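Local coordinates for phosphoglycerol transferase GacH (Streptococcus pyogenes MGAS5005, PDB 6DGM), which probably transfers glycerol phosphate onto the rhamnose-based group A carbohydrate of the streptococcal surface, through a manganese-containing, LTA synthase-like catalytic domain, at residues 27-32 / 324-329; 34-39 / 317-322; 95-100 / 124-129. One frame throughout, in Å; residues are numbered along the deposited sequence.

How the interactions relate
The three contacts lie outside the catalytic centre of this sulfatase-like domain and adjoin one another. Interactions 1 and 2 have centres about 10 Å apart and are joined by backbone: S324 N lies 2.9 Å from F319 O, and K325 N 2.9 Å from N34 O, both probable hydrogen bonds. Interaction 1 reaches interaction 3, about 17 Å away between centres, through Y329, whose OH is 2.6 Å from T98 O. Between interactions 2 and 3, I126 CD1 packs 3.9 Å from F319 CE1. The calcium ion sits beside interaction 1, while the side chain of L97 in interaction 3 is about 13 Å from the bound sn-glycerol-1-phosphate.

Interaction 1 of 3, residues 27-32 / 324-329. With CA (calcium ion), chain E.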
loop_
_atom_site.group_PDB
_atom_site.type_symbol
_atom_site.label_atom_id
_atom_site.label_comp_id
_atom_site.label_asym_id
_atom_site.label_seq_id
_atom_site.Cartn_x
_atom_site.Cartn_y
_atom_site.Cartn_z
ATOM N N ASP A 27 22.778 -5.476 -12.929
ATOM C CA ASP A 27 22.335 -6.693 -13.600
ATOM C C ASP A 27 20.849 -6.620 -13.932
ATOM O O ASP A 27 20.431 -6.942 -15.050
ATOM C CB ASP A 27 22.635 -7.918 -12.732
ATOM C CG ASP A 27 24.135 -8.169 -12.557
ATOM O OD1 ASP A 27 24.931 -7.752 -13.423
ATOM O OD2 ASP A 27 24.511 -8.797 -11.543
ATOM N N ILE A 28 20.031 -6.179 -12.973
ATOM C CA ILE A 28 18.594 -6.078 -13.215
ATOM C C ILE A 28 18.305 -5.086 -14.331
ATOM O O ILE A 28 17.462 -5.332 -15.200
ATOM C CB ILE A 28 17.854 -5.682 -11.922
ATOM C CG1 ILE A 28 17.911 -6.804 -10.894
ATOM C CG2 ILE A 28 16.378 -5.302 -12.236
ATOM C CD1 ILE A 28 17.485 -6.380 -9.496
ATOM N N ASN A 29 18.968 -3.930 -14.303
ATOM C CA ASN A 29 18.630 -2.860 -15.237
ATOM C C ASN A 29 18.966 -3.197 -16.682
ATOM O O ASN A 29 18.408 -2.569 -17.584
ATOM C CB ASN A 29 19.251 -1.544 -14.772
ATOM C CG ASN A 29 18.590 -1.023 -13.506
ATOM O OD1 ASN A 29 17.551 -1.530 -13.107
ATOM N ND2 ASN A 29 19.185 -0.017 -12.876
ATOM N N LYS A 30 19.830 -4.186 -16.929
ATOM C CA LYS A 30 20.047 -4.644 -18.294
ATOM C C LYS A 30 18.761 -5.125 -18.952
ATOM O O LYS A 30 18.666 -5.100 -20.186
ATOM C CB LYS A 30 21.090 -5.763 -18.314
ATOM C CG LYS A 30 22.479 -5.305 -17.909
ATOM C CD LYS A 30 23.466 -6.467 -17.935
ATOM C CE LYS A 30 24.883 -5.999 -17.657
ATOM N NZ LYS A 30 25.894 -7.058 -17.978
ATOM N N ASP A 31 17.769 -5.547 -18.157
ATOM C CA ASP A 31 16.505 -6.052 -18.683
ATOM C C ASP A 31 15.308 -5.213 -18.243
ATOM O O ASP A 31 14.175 -5.694 -18.286
ATOM C CB ASP A 31 16.294 -7.513 -18.283
ATOM C CG ASP A 31 17.307 -8.442 -18.924
ATOM O OD1 ASP A 31 17.451 -8.417 -20.166
ATOM O OD2 ASP A 31 17.965 -9.195 -18.180
ATOM N N ARG A 32 15.533 -3.979 -17.809
ATOM C CA ARG A 32 14.454 -3.058 -17.470
ATOM C C ARG A 32 14.519 -1.909 -18.469
ATOM O O ARG A 32 15.523 -1.193 -18.518
ATOM C CB ARG A 32 14.632 -2.517 -16.054
ATOM C CG ARG A 32 14.551 -3.558 -14.923
ATOM C CD ARG A 32 13.152 -4.044 -14.736
ATOM N NE ARG A 32 13.018 -5.073 -13.699
ATOM C CZ ARG A 32 12.654 -4.851 -12.442
ATOM N NH1 ARG A 32 12.383 -3.615 -12.009
ATOM N NH2 ARG A 32 12.539 -5.879 -11.602
ATOM N N SER A 324 10.634 -0.919 -14.847
ATOM C CA SER A 324 11.430 0.271 -14.578
ATOM C C SER A 324 12.766 -0.077 -13.928
ATOM O O SER A 324 12.855 -0.997 -13.109
ATOM C CB SER A 324 10.656 1.223 -13.659
ATOM O OG SER A 324 9.519 1.709 -14.342
ATOM N N LYS A 325 13.798 0.673 -14.298
ATOM C CA LYS A 325 15.121 0.489 -13.734
ATOM C C LYS A 325 15.133 0.817 -12.245
ATOM O O LYS A 325 14.431 1.717 -11.773
ATOM C CB LYS A 325 16.111 1.374 -14.482
ATOM C CG LYS A 325 16.296 0.972 -15.935
ATOM C CD LYS A 325 17.142 2.004 -16.673
ATOM C CE LYS A 325 17.105 1.793 -18.190
ATOM N NZ LYS A 325 17.711 0.501 -18.575
ATOM N N VAL A 326 15.979 0.090 -11.509
ATOM C CA VAL A 326 16.001 0.150 -10.053
ATOM C C VAL A 326 17.256 0.846 -9.552
ATOM O O VAL A 326 18.298 0.871 -10.219
ATOM C CB VAL A 326 15.860 -1.250 -9.403
ATOM C CG1 VAL A 326 14.523 -1.867 -9.752
ATOM C CG2 VAL A 326 17.008 -2.168 -9.816
ATOM N N SER A 327 17.149 1.408 -8.359
ATOM C CA SER A 327 18.313 1.750 -7.560
ATOM C C SER A 327 18.813 0.505 -6.834
ATOM O O SER A 327 18.103 -0.507 -6.741
ATOM C CB SER A 327 17.914 2.772 -6.501
ATOM O OG SER A 327 16.875 2.220 -5.691
ATOM N N PRO A 328 20.026 0.551 -6.294
ATOM C CA PRO A 328 20.477 -0.553 -5.434
ATOM C C PRO A 328 19.498 -0.866 -4.316
ATOM O O PRO A 328 19.221 -2.043 -4.045
ATOM C CB PRO A 328 21.824 -0.040 -4.913
ATOM C CG PRO A 328 22.342 0.868 -6.050
ATOM C CD PRO A 328 21.083 1.561 -6.519
ATOM N N TYR A 329 18.949 0.166 -3.667
ATOM C CA TYR A 329 17.907 -0.036 -2.659
ATOM C C TYR A 329 16.749 -0.867 -3.209
ATOM O O TYR A 329 16.338 -1.850 -2.594
ATOM C CB TYR A 329 17.414 1.334 -2.171
ATOM C CG TYR A 329 16.364 1.323 -1.060
ATOM C CD1 TYR A 329 16.561 0.593 0.107
ATOM C CD2 TYR A 329 15.203 2.085 -1.162
ATOM C CE1 TYR A 329 15.610 0.598 1.125
ATOM C CE2 TYR A 329 14.249 2.108 -0.144
ATOM C CZ TYR A 329 14.462 1.365 0.989
ATOM O OH TYR A 329 13.533 1.391 2.005
HETATM CA CA CA E . 12.031 -6.657 -18.765
HETATM O O HOH W 1 13.102 -7.495 -16.445
HETATM O O HOH W 2 12.811 -8.919 -20.078
HETATM O O HOH W 3 12.657 -5.530 -20.865
#
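With CG anti to the carbonyl carbon (chi1 -69°), N29 presents its amide to the backbone of V326, and a bend at chi4 (-64°) brings K325 NZ to the carbonyl O of R32. This is where the end of helix 11-29 meets the loop leading into helix 328-339, next to the calcium site of the sulfatase-like domain. The amide grips V326 at both backbone polar atoms: V326 N donates to N29 OD1 at 2.8 Å, while N29 ND2 donates to V326 O at 2.9 Å. In the second of these bonds the donor lies in the carbonyl plane on a lone pair, and V326 O lies close to the plane of the amide; the two bonds together fix the flip of that side chain. K325 CB and V326 CG2 pack against OD1.

N29 also begins a type I turn that ends at R32. K325 NZ reaches R32 O at 2.8 Å, nearly along the C=O axis, and makes a weak bond to N29 O, so the ammonium meets the carbonyls of both end residues of the turn. Inside the turn, D31 uses its backbone O, 2.4 Å from the calcium ion, which also binds three waters and D323 OD1.

R32 runs alongside S324, its CG and CD close to S324 O. Its NH1 donates to S324 O at 2.9 Å, with the acceptor at the edge of the guanidinium, while I28 CG2 lies over one face toward the rim. The side chain of R32 also touches D323, linking this turn to the other protein ligand of the calcium. On the apolar side, I28 and V326 cross at about a right angle, with I28 CG2 4.0 Å from V326 CG2.

Interaction 2 of 3, residues 34-39 / 317-322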
loop_
_atom_site.group_PDB
_atom_site.type_symbol
_atom_site.label_atom_id
_atom_site.label_comp_id
_atom_site.label_asym_id
_atom_site.label_seq_id
_atom_site.Cartn_x
_atom_site.Cartn_y
_atom_site.Cartn_z
ATOM N N ASN A 34 12.254 0.771 -18.869
ATOM C CA ASN A 34 11.524 1.998 -18.583
ATOM C C ASN A 34 12.117 2.734 -17.388
ATOM O O ASN A 34 12.945 2.202 -16.643
ATOM C CB ASN A 34 10.042 1.685 -18.341
ATOM C CG ASN A 34 9.372 1.080 -19.563
ATOM O OD1 ASN A 34 9.737 1.391 -20.691
ATOM N ND2 ASN A 34 8.396 0.207 -19.339
ATOM N N ASN A 35 11.676 3.982 -17.233
ATOM C CA ASN A 35 12.062 4.849 -16.130
ATOM C C ASN A 35 10.840 5.122 -15.270
ATOM O O ASN A 35 9.790 5.513 -15.787
ATOM C CB ASN A 35 12.555 6.196 -16.652
ATOM C CG ASN A 35 13.679 6.057 -17.643
ATOM O OD1 ASN A 35 14.663 5.373 -17.388
ATOM N ND2 ASN A 35 13.530 6.702 -18.798
ATOM N N ILE A 36 10.984 4.950 -13.954
ATOM C CA ILE A 36 9.851 5.139 -13.052
ATOM C C ILE A 36 9.299 6.558 -13.166
ATOM O O ILE A 36 8.081 6.767 -13.136
ATOM C CB ILE A 36 10.266 4.784 -11.618
ATOM C CG1 ILE A 36 9.036 4.660 -10.715
ATOM C CG2 ILE A 36 11.234 5.818 -11.077
ATOM C CD1 ILE A 36 8.094 3.556 -11.152
ATOM N N ALA A 37 10.183 7.543 -13.351
ATOM C CA ALA A 37 9.786 8.942 -13.441
ATOM C C ALA A 37 9.041 9.275 -14.729
ATOM O O ALA A 37 8.556 10.403 -14.863
ATOM C CB ALA A 37 11.018 9.841 -13.321
ATOM N N ASP A 38 8.930 8.333 -15.666
ATOM C CA ASP A 38 8.091 8.502 -16.846
ATOM C C ASP A 38 6.660 8.028 -16.619
ATOM O O ASP A 38 5.823 8.168 -17.511
ATOM C CB ASP A 38 8.663 7.733 -18.041
ATOM C CG ASP A 38 9.972 8.291 -18.537
ATOM O OD1 ASP A 38 10.243 9.498 -18.349
ATOM O OD2 ASP A 38 10.719 7.511 -19.151
ATOM N N GLN A 39 6.369 7.453 -15.462
ATOM C CA GLN A 39 5.057 6.930 -15.139
ATOM C C GLN A 39 4.424 7.829 -14.084
ATOM O O GLN A 39 5.083 8.221 -13.112
ATOM C CB GLN A 39 5.142 5.536 -14.488
ATOM C CG GLN A 39 6.356 4.710 -14.818
ATOM C CD GLN A 39 6.246 4.030 -16.157
ATOM O OE1 GLN A 39 5.162 3.616 -16.569
ATOM N NE2 GLN A 39 7.374 3.907 -16.848
ATOM N N ALA A 317 7.417 -4.278 -6.415
ATOM C CA ALA A 317 6.504 -4.893 -7.365
ATOM C C ALA A 317 6.082 -3.912 -8.444
ATOM O O ALA A 317 5.855 -4.312 -9.591
ATOM C CB ALA A 317 5.292 -5.456 -6.642
ATOM N N LEU A 318 5.983 -2.629 -8.093
ATOM C CA LEU A 318 5.631 -1.602 -9.069
ATOM C C LEU A 318 6.735 -1.437 -10.102
ATOM O O LEU A 318 6.468 -1.324 -11.307
ATOM C CB LEU A 318 5.368 -0.277 -8.343
ATOM C CG LEU A 318 5.328 0.992 -9.198
ATOM C CD1 LEU A 318 4.010 1.032 -9.957
ATOM C CD2 LEU A 318 5.514 2.242 -8.371
ATOM N N PHE A 319 7.986 -1.381 -9.646
ATOM C CA PHE A 319 9.095 -1.311 -10.592
ATOM C C PHE A 319 9.089 -2.512 -11.528
ATOM O O PHE A 319 9.314 -2.371 -12.736
ATOM C CB PHE A 319 10.428 -1.240 -9.849
ATOM C CG PHE A 319 10.825 0.152 -9.410
ATOM C CD1 PHE A 319 10.259 0.736 -8.291
ATOM C CD2 PHE A 319 11.785 0.862 -10.109
ATOM C CE1 PHE A 319 10.644 2.013 -7.886
ATOM C CE2 PHE A 319 12.159 2.129 -9.722
ATOM C CZ PHE A 319 11.595 2.713 -8.615
ATOM N N GLU A 320 8.847 -3.711 -10.989
ATOM C CA GLU A 320 8.834 -4.895 -11.842
ATOM C C GLU A 320 7.679 -4.837 -12.836
ATOM O O GLU A 320 7.851 -5.132 -14.028
ATOM C CB GLU A 320 8.737 -6.156 -10.991
ATOM C CG GLU A 320 8.831 -7.423 -11.810
ATOM C CD GLU A 320 8.462 -8.651 -11.025
ATOM O OE1 GLU A 320 7.474 -8.597 -10.244
ATOM O OE2 GLU A 320 9.158 -9.666 -11.187
ATOM N N HIS A 321 6.485 -4.475 -12.359
ATOM C CA HIS A 321 5.311 -4.471 -13.226
ATOM C C HIS A 321 5.488 -3.495 -14.380
ATOM O O HIS A 321 5.127 -3.799 -15.522
ATOM C CB HIS A 321 4.044 -4.137 -12.418
ATOM C CG HIS A 321 2.800 -4.146 -13.240
ATOM N ND1 HIS A 321 2.160 -5.313 -13.596
ATOM C CD2 HIS A 321 2.107 -3.140 -13.820
ATOM C CE1 HIS A 321 1.120 -5.023 -14.362
ATOM N NE2 HIS A 321 1.061 -3.711 -14.506
ATOM N N THR A 322 6.052 -2.322 -14.105
ATOM C CA THR A 322 6.272 -1.311 -15.118
ATOM C C THR A 322 7.605 -1.462 -15.846
ATOM O O THR A 322 7.913 -0.622 -16.696
ATOM C CB THR A 322 6.205 0.088 -14.505
ATOM O OG1 THR A 322 7.249 0.257 -13.541
ATOM C CG2 THR A 322 4.852 0.312 -13.853
#
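A short 3-10 turn, residues 36-38, between helix 11-29 and strand 40-46 packs against the last turn of helix 314-321 here, with I36 carrying most of the apolar contact. I36 crosses F319 at about a right angle, with CG1 over one face of the ring, 4.2 Å from its centroid and 26° off the normal, a CH-pi contact. I36 CB sits 3.8 Å from F319 CE2. CG1 is anti to the backbone N (chi1 -167°), and beyond it CD1 meets L318 CD2 at 4.0 Å. The F319 ring is also stacked with Y330.

The helix belongs to the layer packed on the central mixed sheet of the alkaline phosphatase-like fold: L318 also touches V41 and Y43 of strand 40-46, and T264 of strand 263-269. The polar link across the contact comes from N34, whose ND2 donates to T322 O at 2.8 Å in a nearly straight bond (170°), the acceptor lying close to the amide plane. This joins the loop to the residue just before D323, a calcium ligand.

T322 OG1 turns back to donate to L318 O at 2.8 Å and is also hydrogen-bonded to S324 OG; T322 N binds L318 O from the opposite face of its plane. On the loop side, N35 O likewise takes two donors from opposite faces: D38 N, and Q39 NE2 at 3.1 Å.

Interaction 3 of 3, residues 95-100 / 124-129; sequences QTLTSL and HTISEF
From CB outward, T125 lays itself against the end of helix 89-98: its CB is 3.2 Å from L97 O, and its CG2 runs on to T98 CG2 at 4.0 Å, where the two threonines cross obliquely. CG2 also lies near L97 CB. The other branch, OG1, sits between the backbone N and the carbonyl carbon (chi1 66°) and turns to S127 OG at 2.7 Å, a hydrogen bond between hydroxyls within the loop.

The setting is the C-terminal end of a helix of the sulfatase-like domain, where S99 leaves the helix with positive phi. The loop before strand 135-139 crosses that end, and its 3-10 turn begins at I126. The carbonyl of L97, near the close of its helix, receives I126 N at 3.2 Å in its own plane, and the CA-H of T125 makes a further contact with the same oxygen. L97 O thus meets two successive residues of the loop, hydrogen-bonded to the second. Beside this bond L97 CD2 meets I126 CG2 at 4.2 Å, and both residues also touch F200 of strand 200-204 in the central sheet.

Beyond L97, T98 makes an ST turn: its OG1 accepts from L100 N at 3.1 Å and also bonds to F94 O. Water 4 joins the two segments, donating to H124 O and more weakly to T98 O, the carbonyl that Y329 of helix 328-339 also reaches. At the start of the segment the H124 ring stacks on F379, and H124 ND1, with its partner close to the ring plane, donates to the syn side of E128 OE2 at 2.9 Å.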
loop_
_atom_site.group_PDB
_atom_site.type_symbol
_atom_site.label_atom_id
_atom_site.label_comp_id
_atom_site.label_asym_id
_atom_site.label_seq_id
_atom_site.Cartn_x
_atom_site.Cartn_y
_atom_site.Cartn_z
ATOM N N GLN A 95 4.596 1.734 5.117
ATOM C CA GLN A 95 5.337 0.651 4.485
ATOM C C GLN A 95 5.267 0.740 2.964
ATOM O O GLN A 95 6.264 0.461 2.272
ATOM C CB GLN A 95 4.797 -0.687 4.983
ATOM C CG GLN A 95 5.068 -0.929 6.457
ATOM C CD GLN A 95 4.481 -2.202 6.929
ATOM O OE1 GLN A 95 5.093 -3.254 6.794
ATOM N NE2 GLN A 95 3.264 -2.139 7.466
ATOM N N THR A 96 4.120 1.154 2.410
ATOM C CA THR A 96 4.082 1.305 0.955
ATOM C C THR A 96 5.059 2.382 0.493
ATOM O O THR A 96 5.731 2.229 -0.538
ATOM C CB THR A 96 2.671 1.620 0.439
ATOM O OG1 THR A 96 2.292 2.970 0.758
ATOM C CG2 THR A 96 1.645 0.635 0.982
ATOM N N LEU A 97 5.155 3.477 1.229
ATOM C CA LEU A 97 5.968 4.588 0.758
ATOM C C LEU A 97 7.459 4.325 0.935
ATOM O O LEU A 97 8.245 4.619 0.024
ATOM C CB LEU A 97 5.588 5.863 1.494
ATOM C CG LEU A 97 4.178 6.406 1.262
ATOM C CD1 LEU A 97 3.982 7.626 2.119
ATOM C CD2 LEU A 97 3.946 6.723 -0.215
ATOM N N THR A 98 7.865 3.797 2.088
ATOM C CA THR A 98 9.278 3.599 2.382
ATOM C C THR A 98 9.799 2.233 1.959
ATOM O O THR A 98 11.007 2.086 1.714
ATOM C CB THR A 98 9.543 3.725 3.893
ATOM O OG1 THR A 98 8.874 2.673 4.600
ATOM C CG2 THR A 98 9.087 5.083 4.428
ATOM N N SER A 99 8.915 1.231 1.917
ATOM C CA SER A 99 9.258 -0.172 1.707
ATOM C C SER A 99 9.996 -0.794 2.887
ATOM O O SER A 99 10.595 -1.857 2.750
ATOM C CB SER A 99 10.048 -0.396 0.410
ATOM O OG SER A 99 9.332 0.076 -0.725
ATOM N N LEU A 100 9.990 -0.153 4.046
ATOM C CA LEU A 100 10.602 -0.739 5.233
ATOM C C LEU A 100 9.541 -1.522 6.008
ATOM O O LEU A 100 8.537 -0.926 6.432
ATOM C CB LEU A 100 11.177 0.363 6.111
ATOM C CG LEU A 100 12.295 1.198 5.464
ATOM C CD1 LEU A 100 12.704 2.354 6.351
ATOM C CD2 LEU A 100 13.511 0.325 5.116
ATOM N N HIS A 124 13.765 7.876 2.504
ATOM C CA HIS A 124 13.655 7.549 1.085
ATOM C C HIS A 124 12.330 6.859 0.794
ATOM O O HIS A 124 11.947 5.916 1.493
ATOM C CB HIS A 124 14.830 6.683 0.652
ATOM C CG HIS A 124 16.115 7.442 0.626
ATOM N ND1 HIS A 124 16.443 8.293 -0.408
ATOM C CD2 HIS A 124 17.132 7.525 1.520
ATOM C CE1 HIS A 124 17.618 8.846 -0.161
ATOM N NE2 HIS A 124 18.052 8.405 1.007
ATOM N N THR A 125 11.629 7.355 -0.232
ATOM C CA THR A 125 10.310 6.867 -0.600
ATOM C C THR A 125 10.154 6.930 -2.119
ATOM O O THR A 125 10.916 7.600 -2.824
ATOM C CB THR A 125 9.182 7.718 0.013
ATOM O OG1 THR A 125 9.214 9.032 -0.562
ATOM C CG2 THR A 125 9.291 7.807 1.534
ATOM N N ILE A 126 9.127 6.240 -2.617
ATOM C CA ILE A 126 8.833 6.256 -4.049
ATOM C C ILE A 126 8.603 7.675 -4.549
ATOM O O ILE A 126 8.875 7.978 -5.712
ATOM C CB ILE A 126 7.647 5.314 -4.343
ATOM C CG1 ILE A 126 7.258 5.338 -5.820
ATOM C CG2 ILE A 126 6.432 5.675 -3.477
ATOM C CD1 ILE A 126 8.373 4.954 -6.757
ATOM N N SER A 127 8.129 8.574 -3.688
ATOM C CA SER A 127 7.765 9.912 -4.130
ATOM C C SER A 127 8.966 10.781 -4.478
ATOM O O SER A 127 8.801 11.779 -5.196
ATOM C CB SER A 127 6.905 10.606 -3.064
ATOM O OG SER A 127 7.633 10.815 -1.856
ATOM N N GLU A 128 10.172 10.426 -4.007
ATOM C CA GLU A 128 11.323 11.292 -4.230
ATOM C C GLU A 128 11.729 11.388 -5.694
ATOM O O GLU A 128 12.455 12.319 -6.061
ATOM C CB GLU A 128 12.534 10.848 -3.396
ATOM C CG GLU A 128 13.212 9.578 -3.874
ATOM C CD GLU A 128 14.417 9.195 -3.007
ATOM O OE1 GLU A 128 15.390 9.980 -2.941
ATOM O OE2 GLU A 128 14.388 8.114 -2.410
ATOM N N PHE A 129 11.299 10.451 -6.535
ATOM C CA PHE A 129 11.652 10.491 -7.947
ATOM C C PHE A 129 10.793 11.460 -8.744
ATOM O O PHE A 129 11.081 11.687 -9.924
ATOM C CB PHE A 129 11.548 9.078 -8.521
ATOM C CG PHE A 129 12.431 8.088 -7.804
ATOM C CD1 PHE A 129 13.793 8.085 -8.007
ATOM C CD2 PHE A 129 11.892 7.198 -6.903
ATOM C CE1 PHE A 129 14.606 7.185 -7.332
ATOM C CE2 PHE A 129 12.683 6.311 -6.228
ATOM C CZ PHE A 129 14.042 6.296 -6.440
HETATM O O HOH W 4 13.263 4.185 3.252
#